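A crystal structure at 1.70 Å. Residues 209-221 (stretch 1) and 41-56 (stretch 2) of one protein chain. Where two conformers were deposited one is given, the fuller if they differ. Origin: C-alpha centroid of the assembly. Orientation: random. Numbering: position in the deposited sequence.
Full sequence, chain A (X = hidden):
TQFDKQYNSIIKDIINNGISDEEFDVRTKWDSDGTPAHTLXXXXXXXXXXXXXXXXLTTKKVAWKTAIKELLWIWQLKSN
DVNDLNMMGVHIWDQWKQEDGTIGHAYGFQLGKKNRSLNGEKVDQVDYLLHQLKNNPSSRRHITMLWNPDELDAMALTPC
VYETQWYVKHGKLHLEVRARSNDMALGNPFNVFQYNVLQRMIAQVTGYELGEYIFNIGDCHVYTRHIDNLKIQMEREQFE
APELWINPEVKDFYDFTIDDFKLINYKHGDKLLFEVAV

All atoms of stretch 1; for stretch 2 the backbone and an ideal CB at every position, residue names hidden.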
# COMPACT_ATOMS: atom_id res chain seq x y z
N GLU A 209 -1.00 19.12 14.32
CA GLU A 209 0.17 18.67 15.04
C GLU A 209 0.64 17.38 14.29
O GLU A 209 -0.15 16.79 13.58
CB GLU A 209 -0.22 18.24 16.45
CG GLU A 209 -0.31 19.42 17.42
CD GLU A 209 0.01 18.99 18.86
OE1 GLU A 209 -0.33 17.83 19.26
OE2 GLU A 209 0.60 19.81 19.60
N LEU A 210 1.80 16.83 14.69
CA LEU A 210 2.35 15.67 14.04
C LEU A 210 1.92 14.39 14.68
O LEU A 210 2.05 14.21 15.92
CB LEU A 210 3.91 15.67 14.06
CG LEU A 210 4.61 16.66 13.19
CD1 LEU A 210 6.10 16.53 13.56
CD2 LEU A 210 4.34 16.47 11.64
N GLY A 211 1.39 13.49 13.84
CA GLY A 211 1.01 12.20 14.36
C GLY A 211 2.12 11.23 14.05
O GLY A 211 3.31 11.57 13.99
N GLU A 212 1.72 9.97 13.91
CA GLU A 212 2.70 8.89 13.65
C GLU A 212 3.20 8.92 12.21
O GLU A 212 2.50 9.50 11.36
CB GLU A 212 1.94 7.56 13.91
CG GLU A 212 2.84 6.41 13.95
CD GLU A 212 2.26 5.27 14.74
OE1 GLU A 212 1.02 5.24 14.95
OE2 GLU A 212 3.05 4.39 15.13
N TYR A 213 4.38 8.32 11.92
CA TYR A 213 4.87 8.31 10.51
C TYR A 213 5.23 6.81 10.29
O TYR A 213 5.96 6.25 11.10
CB TYR A 213 6.13 9.16 10.42
CG TYR A 213 6.88 8.95 9.12
CD1 TYR A 213 6.29 9.13 7.87
CD2 TYR A 213 8.22 8.60 9.15
CE1 TYR A 213 7.05 8.97 6.69
CE2 TYR A 213 8.98 8.47 7.98
CZ TYR A 213 8.37 8.68 6.75
OH TYR A 213 9.17 8.67 5.57
N ILE A 214 4.61 6.18 9.30
CA ILE A 214 4.76 4.76 9.01
C ILE A 214 5.31 4.62 7.57
O ILE A 214 4.73 5.16 6.64
CB ILE A 214 3.37 4.14 9.13
CG1 ILE A 214 2.84 4.40 10.54
CG2 ILE A 214 3.43 2.68 8.85
CD1 ILE A 214 1.41 4.80 10.57
N PHE A 215 6.27 3.72 7.39
CA PHE A 215 6.94 3.56 6.08
C PHE A 215 6.96 2.06 5.82
O PHE A 215 7.51 1.27 6.59
CB PHE A 215 8.35 4.10 6.18
CG PHE A 215 9.06 4.23 4.79
CD1 PHE A 215 9.58 3.11 4.14
CD2 PHE A 215 9.10 5.46 4.14
CE1 PHE A 215 10.14 3.18 2.81
CE2 PHE A 215 9.66 5.61 2.79
CZ PHE A 215 10.18 4.49 2.12
N ASN A 216 6.23 1.68 4.82
CA ASN A 216 6.08 0.25 4.45
C ASN A 216 6.90 -0.07 3.25
O ASN A 216 6.86 0.70 2.30
CB ASN A 216 4.63 0.01 4.03
CG ASN A 216 3.65 0.11 5.22
OD1 ASN A 216 3.84 -0.58 6.22
ND2 ASN A 216 2.77 1.10 5.19
N ILE A 217 7.47 -1.27 3.20
CA ILE A 217 8.28 -1.60 1.99
C ILE A 217 7.87 -3.01 1.55
O ILE A 217 7.71 -3.88 2.40
CB ILE A 217 9.78 -1.69 2.26
CG1 ILE A 217 10.35 -0.42 2.89
CG2 ILE A 217 10.55 -1.85 0.93
CD1 ILE A 217 10.60 -0.61 4.34
N GLY A 218 7.63 -3.18 0.26
CA GLY A 218 7.26 -4.52 -0.25
C GLY A 218 8.49 -5.39 -0.49
O GLY A 218 8.87 -6.14 0.36
N ASP A 219 9.23 -5.21 -1.58
CA ASP A 219 10.43 -6.08 -1.72
C ASP A 219 11.63 -5.34 -1.07
O ASP A 219 12.09 -4.35 -1.58
CB ASP A 219 10.70 -6.27 -3.16
CG ASP A 219 11.76 -7.36 -3.39
OD1 ASP A 219 12.92 -7.08 -3.14
OD2 ASP A 219 11.43 -8.50 -3.70
N CYS A 220 12.11 -5.86 0.05
CA CYS A 220 13.21 -5.28 0.80
C CYS A 220 14.51 -5.99 0.37
O CYS A 220 14.71 -7.12 0.76
CB CYS A 220 12.93 -5.64 2.22
SG CYS A 220 13.51 -4.51 3.38
N HIS A 221 15.40 -5.33 -0.36
CA HIS A 221 16.64 -6.03 -0.82
C HIS A 221 17.94 -5.35 -0.60
O HIS A 221 17.96 -4.14 -0.40
CB HIS A 221 16.50 -6.36 -2.30
CG HIS A 221 16.17 -5.16 -3.17
ND1 HIS A 221 17.13 -4.35 -3.71
CD2 HIS A 221 14.99 -4.68 -3.62
CE1 HIS A 221 16.58 -3.43 -4.48
NE2 HIS A 221 15.27 -3.61 -4.44
N UNK A 41 16.73 -10.72 -0.21
CA UNK A 41 15.56 -9.91 0.06
C UNK A 41 14.61 -10.61 0.97
O UNK A 41 14.66 -11.85 1.13
CB UNK A 41 14.85 -9.53 -1.24
N UNK A 42 13.76 -9.80 1.59
CA UNK A 42 12.65 -10.24 2.46
C UNK A 42 11.42 -9.41 2.01
O UNK A 42 11.53 -8.42 1.28
CB UNK A 42 12.97 -10.04 3.94
N UNK A 43 10.25 -9.93 2.30
CA UNK A 43 9.00 -9.32 1.87
C UNK A 43 8.23 -8.69 3.00
O UNK A 43 8.06 -9.32 4.06
CB UNK A 43 8.12 -10.36 1.18
N UNK A 44 7.71 -7.49 2.73
CA UNK A 44 6.88 -6.77 3.61
C UNK A 44 7.42 -6.42 4.98
O UNK A 44 7.17 -7.13 5.96
CB UNK A 44 5.59 -7.57 3.78
N UNK A 45 8.06 -5.26 5.09
CA UNK A 45 8.60 -4.80 6.41
C UNK A 45 7.95 -3.42 6.66
O UNK A 45 7.59 -2.70 5.72
CB UNK A 45 10.13 -4.71 6.42
N UNK A 46 8.03 -2.98 7.90
CA UNK A 46 7.40 -1.72 8.29
C UNK A 46 8.22 -0.99 9.36
O UNK A 46 8.70 -1.64 10.29
CB UNK A 46 5.98 -1.98 8.80
N UNK A 47 8.36 0.33 9.23
CA UNK A 47 9.01 1.12 10.29
C UNK A 47 7.96 2.13 10.69
O UNK A 47 7.22 2.62 9.79
CB UNK A 47 10.31 1.78 9.84
N UNK A 48 7.87 2.41 12.01
CA UNK A 48 6.88 3.40 12.52
C UNK A 48 7.61 4.30 13.48
O UNK A 48 8.40 3.80 14.31
CB UNK A 48 5.69 2.73 13.20
N UNK A 49 7.28 5.58 13.45
CA UNK A 49 7.92 6.57 14.31
C UNK A 49 6.82 7.46 14.89
O UNK A 49 5.82 7.83 14.21
CB UNK A 49 8.96 7.39 13.54
N UNK A 50 7.08 7.93 16.10
CA UNK A 50 6.07 8.74 16.76
C UNK A 50 6.34 10.24 16.56
O UNK A 50 5.62 11.13 17.04
CB UNK A 50 6.02 8.40 18.25
N UNK A 51 7.38 10.53 15.79
CA UNK A 51 7.76 11.89 15.50
C UNK A 51 8.38 12.69 16.65
O UNK A 51 8.50 13.94 16.58
CB UNK A 51 6.52 12.63 15.00
N UNK A 52 8.85 11.98 17.67
CA UNK A 52 9.49 12.67 18.80
C UNK A 52 10.90 13.04 18.34
O UNK A 52 11.54 13.89 18.89
CB UNK A 52 9.52 11.80 20.06
N UNK A 53 11.38 12.38 17.29
CA UNK A 53 12.68 12.75 16.70
C UNK A 53 12.60 12.56 15.17
O UNK A 53 11.69 11.86 14.66
CB UNK A 53 13.81 11.91 17.30
N UNK A 54 13.53 13.19 14.46
CA UNK A 54 13.61 13.12 13.00
C UNK A 54 14.14 11.73 12.63
O UNK A 54 15.08 11.30 13.22
CB UNK A 54 14.50 14.23 12.43
N UNK A 55 13.44 10.97 11.76
CA UNK A 55 13.98 9.66 11.42
C UNK A 55 15.18 9.82 10.47
O UNK A 55 14.99 10.05 9.30
CB UNK A 55 12.90 8.78 10.78
N UNK A 56 16.40 9.74 10.99
CA UNK A 56 17.56 9.87 10.14
C UNK A 56 18.64 9.03 10.75
O UNK A 56 18.62 8.71 11.98
CB UNK A 56 18.00 11.33 9.98

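The two stretches run antiparallel, and from 42 to 49 the backbone of stretch 2 is held by backbone hydrogen bonds, which depend little on the side chains; the extended backbone sends successive side chains to alternate faces, and what stretch 1 offers on each face limits what suits.

At position 41 the ideal CB lies 3.1 Å from Cys-220 O, and 3.7 Å from Asp-219 OD1. Something small, perhaps polar, suits so tight a place. It is Ser-41, whose CB packs 3.8 Å from His-221 CB.

Position 42 pairs with Cys-220 on the other face, and its extended backbone favours a beta-branched or other apolar residue. Val-42 puts CG2 3.5 Å from Cys-220 CB. Position 43, where the chain turns a corner, meets little but Gly-218 O; many residues would fit, and Ile-43 is found.

Position 44 has positive phi (58°), and its CB points away, so glycine, asparagine or a small polar residue might be expected. Ser-44 is found; a water donates to its OG and to Asn-216 OD1, linking the stretches.

At 45 the CB looks onto Cys-220 SG and Ile-217 CD1, which suits an aliphatic stem. Lys-45 supplies one, its CG 4.1 Å from Cys-220 SG, while its end leads away.

The ideal CB of position 46 is 3.6 Å from Asn-216 OD1, an acceptor that invites a donor. Serine, asparagine, glutamine or a basic residue could answer. Gln-46 does so: its NE2 donates to Asn-216 OD1 at 2.9 Å.

Position 47 shares a face with Phe-215 and Ile-217, calling for a long apolar chain. Met-47 reaches both: its CE is 4.2 Å from Phe-215 CD1 and equally far from Ile-217 CD1.

At 48 the carboxylate of Glu-212 is near, OE2 being 3.7 Å from the ideal CB of 48, so lysine or arginine is likely. Arg-48 forms a salt bridge, NE to Glu-212 OE2 at 2.8 Å, with Ile-214 CG1 over one guanidinium face; NH1 also donates to Gln-46 OE1.

Position 49 lies beside Tyr-213, where an aromatic or large aliphatic residue fits. Phe-49 meets it rim to rim, CD2 to Tyr-213 CD2 at 3.6 Å.

Position 50 points away, and a polar residue suits it: Asp-50, whose OD1 accepts from the N and OG of residue 52.

Position 51, again with positive phi (71°), points toward Gly-211 O, favouring asparagine or glycine. Asn-51 ND2 donates to Gly-211 O at 2.8 Å.

Positions 52, 53, 54 and 56 make no contact with stretch 1, which therefore sets no preference there; they are Ser-52, Glu-53, Val-54 and Ile-56. Position 55 nears the Tyr-213 ring, so a compact apolar group fits; Pro-55 CG lies 4.0 Å from Tyr-213 CE2.

Stretch 2, residues 41-56: SVISKQMRFDNSEVPI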
# COMPACT_ATOMS: atom_id res chain seq x y z
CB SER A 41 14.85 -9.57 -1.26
OG SER A 41 14.52 -10.79 -1.89
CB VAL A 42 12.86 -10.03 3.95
CG1 VAL A 42 14.00 -10.93 4.45
CG2 VAL A 42 13.07 -8.50 4.29
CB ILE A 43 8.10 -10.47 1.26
CG1 ILE A 43 8.68 -10.98 -0.08
CG2 ILE A 43 6.77 -10.01 0.91
CD1 ILE A 43 7.87 -12.31 -0.52
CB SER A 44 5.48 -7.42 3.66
OG SER A 44 4.55 -6.61 4.31
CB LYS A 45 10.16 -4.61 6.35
CG LYS A 45 10.88 -5.97 6.14
CD LYS A 45 10.81 -6.77 7.48
CE LYS A 45 11.58 -8.03 7.47
NZ LYS A 45 11.75 -8.45 8.93
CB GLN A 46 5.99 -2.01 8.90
CG GLN A 46 5.33 -0.73 9.32
CD GLN A 46 3.93 -0.90 9.84
OE1 GLN A 46 3.75 -0.92 11.04
NE2 GLN A 46 2.94 -0.97 8.95
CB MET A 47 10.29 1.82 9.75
CG MET A 47 11.37 0.75 9.45
SD MET A 47 12.84 1.51 8.68
CE MET A 47 12.23 1.92 7.22
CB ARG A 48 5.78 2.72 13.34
CG ARG A 48 5.08 1.61 12.67
CD ARG A 48 3.99 1.07 13.60
NE ARG A 48 2.77 1.87 13.83
CZ ARG A 48 1.55 1.48 13.38
NH1 ARG A 48 1.43 0.46 12.52
NH2 ARG A 48 0.47 2.15 13.69
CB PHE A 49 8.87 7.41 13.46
CG PHE A 49 9.86 6.59 12.73
CD1 PHE A 49 11.06 6.22 13.34
CD2 PHE A 49 9.64 6.23 11.44
CE1 PHE A 49 11.97 5.53 12.63
CE2 PHE A 49 10.58 5.54 10.74
CZ PHE A 49 11.71 5.20 11.31
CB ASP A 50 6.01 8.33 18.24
CG ASP A 50 7.30 8.61 19.00
OD1 ASP A 50 8.28 9.12 18.44
OD2 ASP A 50 7.32 8.35 20.20
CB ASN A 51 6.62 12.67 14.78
CG ASN A 51 6.75 12.58 13.26
OD1 ASN A 51 7.85 12.75 12.74
ND2 ASN A 51 5.63 12.25 12.53
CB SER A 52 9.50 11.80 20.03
OG SER A 52 10.10 10.54 19.75
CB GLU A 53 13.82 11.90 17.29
CG GLU A 53 13.65 10.52 17.23
CD GLU A 53 14.80 9.73 17.95
OE1 GLU A 53 14.97 9.88 19.14
OE2 GLU A 53 15.47 8.91 17.31
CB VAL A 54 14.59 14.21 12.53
CG1 VAL A 54 14.97 14.00 11.09
CG2 VAL A 54 13.85 15.56 12.60
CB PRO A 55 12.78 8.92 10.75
CG PRO A 55 11.95 10.00 10.21
CD PRO A 55 12.07 11.17 11.21
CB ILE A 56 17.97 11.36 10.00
CG1 ILE A 56 18.99 11.56 8.86
CG2 ILE A 56 18.51 11.95 11.33
CD1 ILE A 56 19.11 13.05 8.44
O HOH W 1 4.65 -3.58 5.41
O HOH W 2 3.13 11.60 17.16
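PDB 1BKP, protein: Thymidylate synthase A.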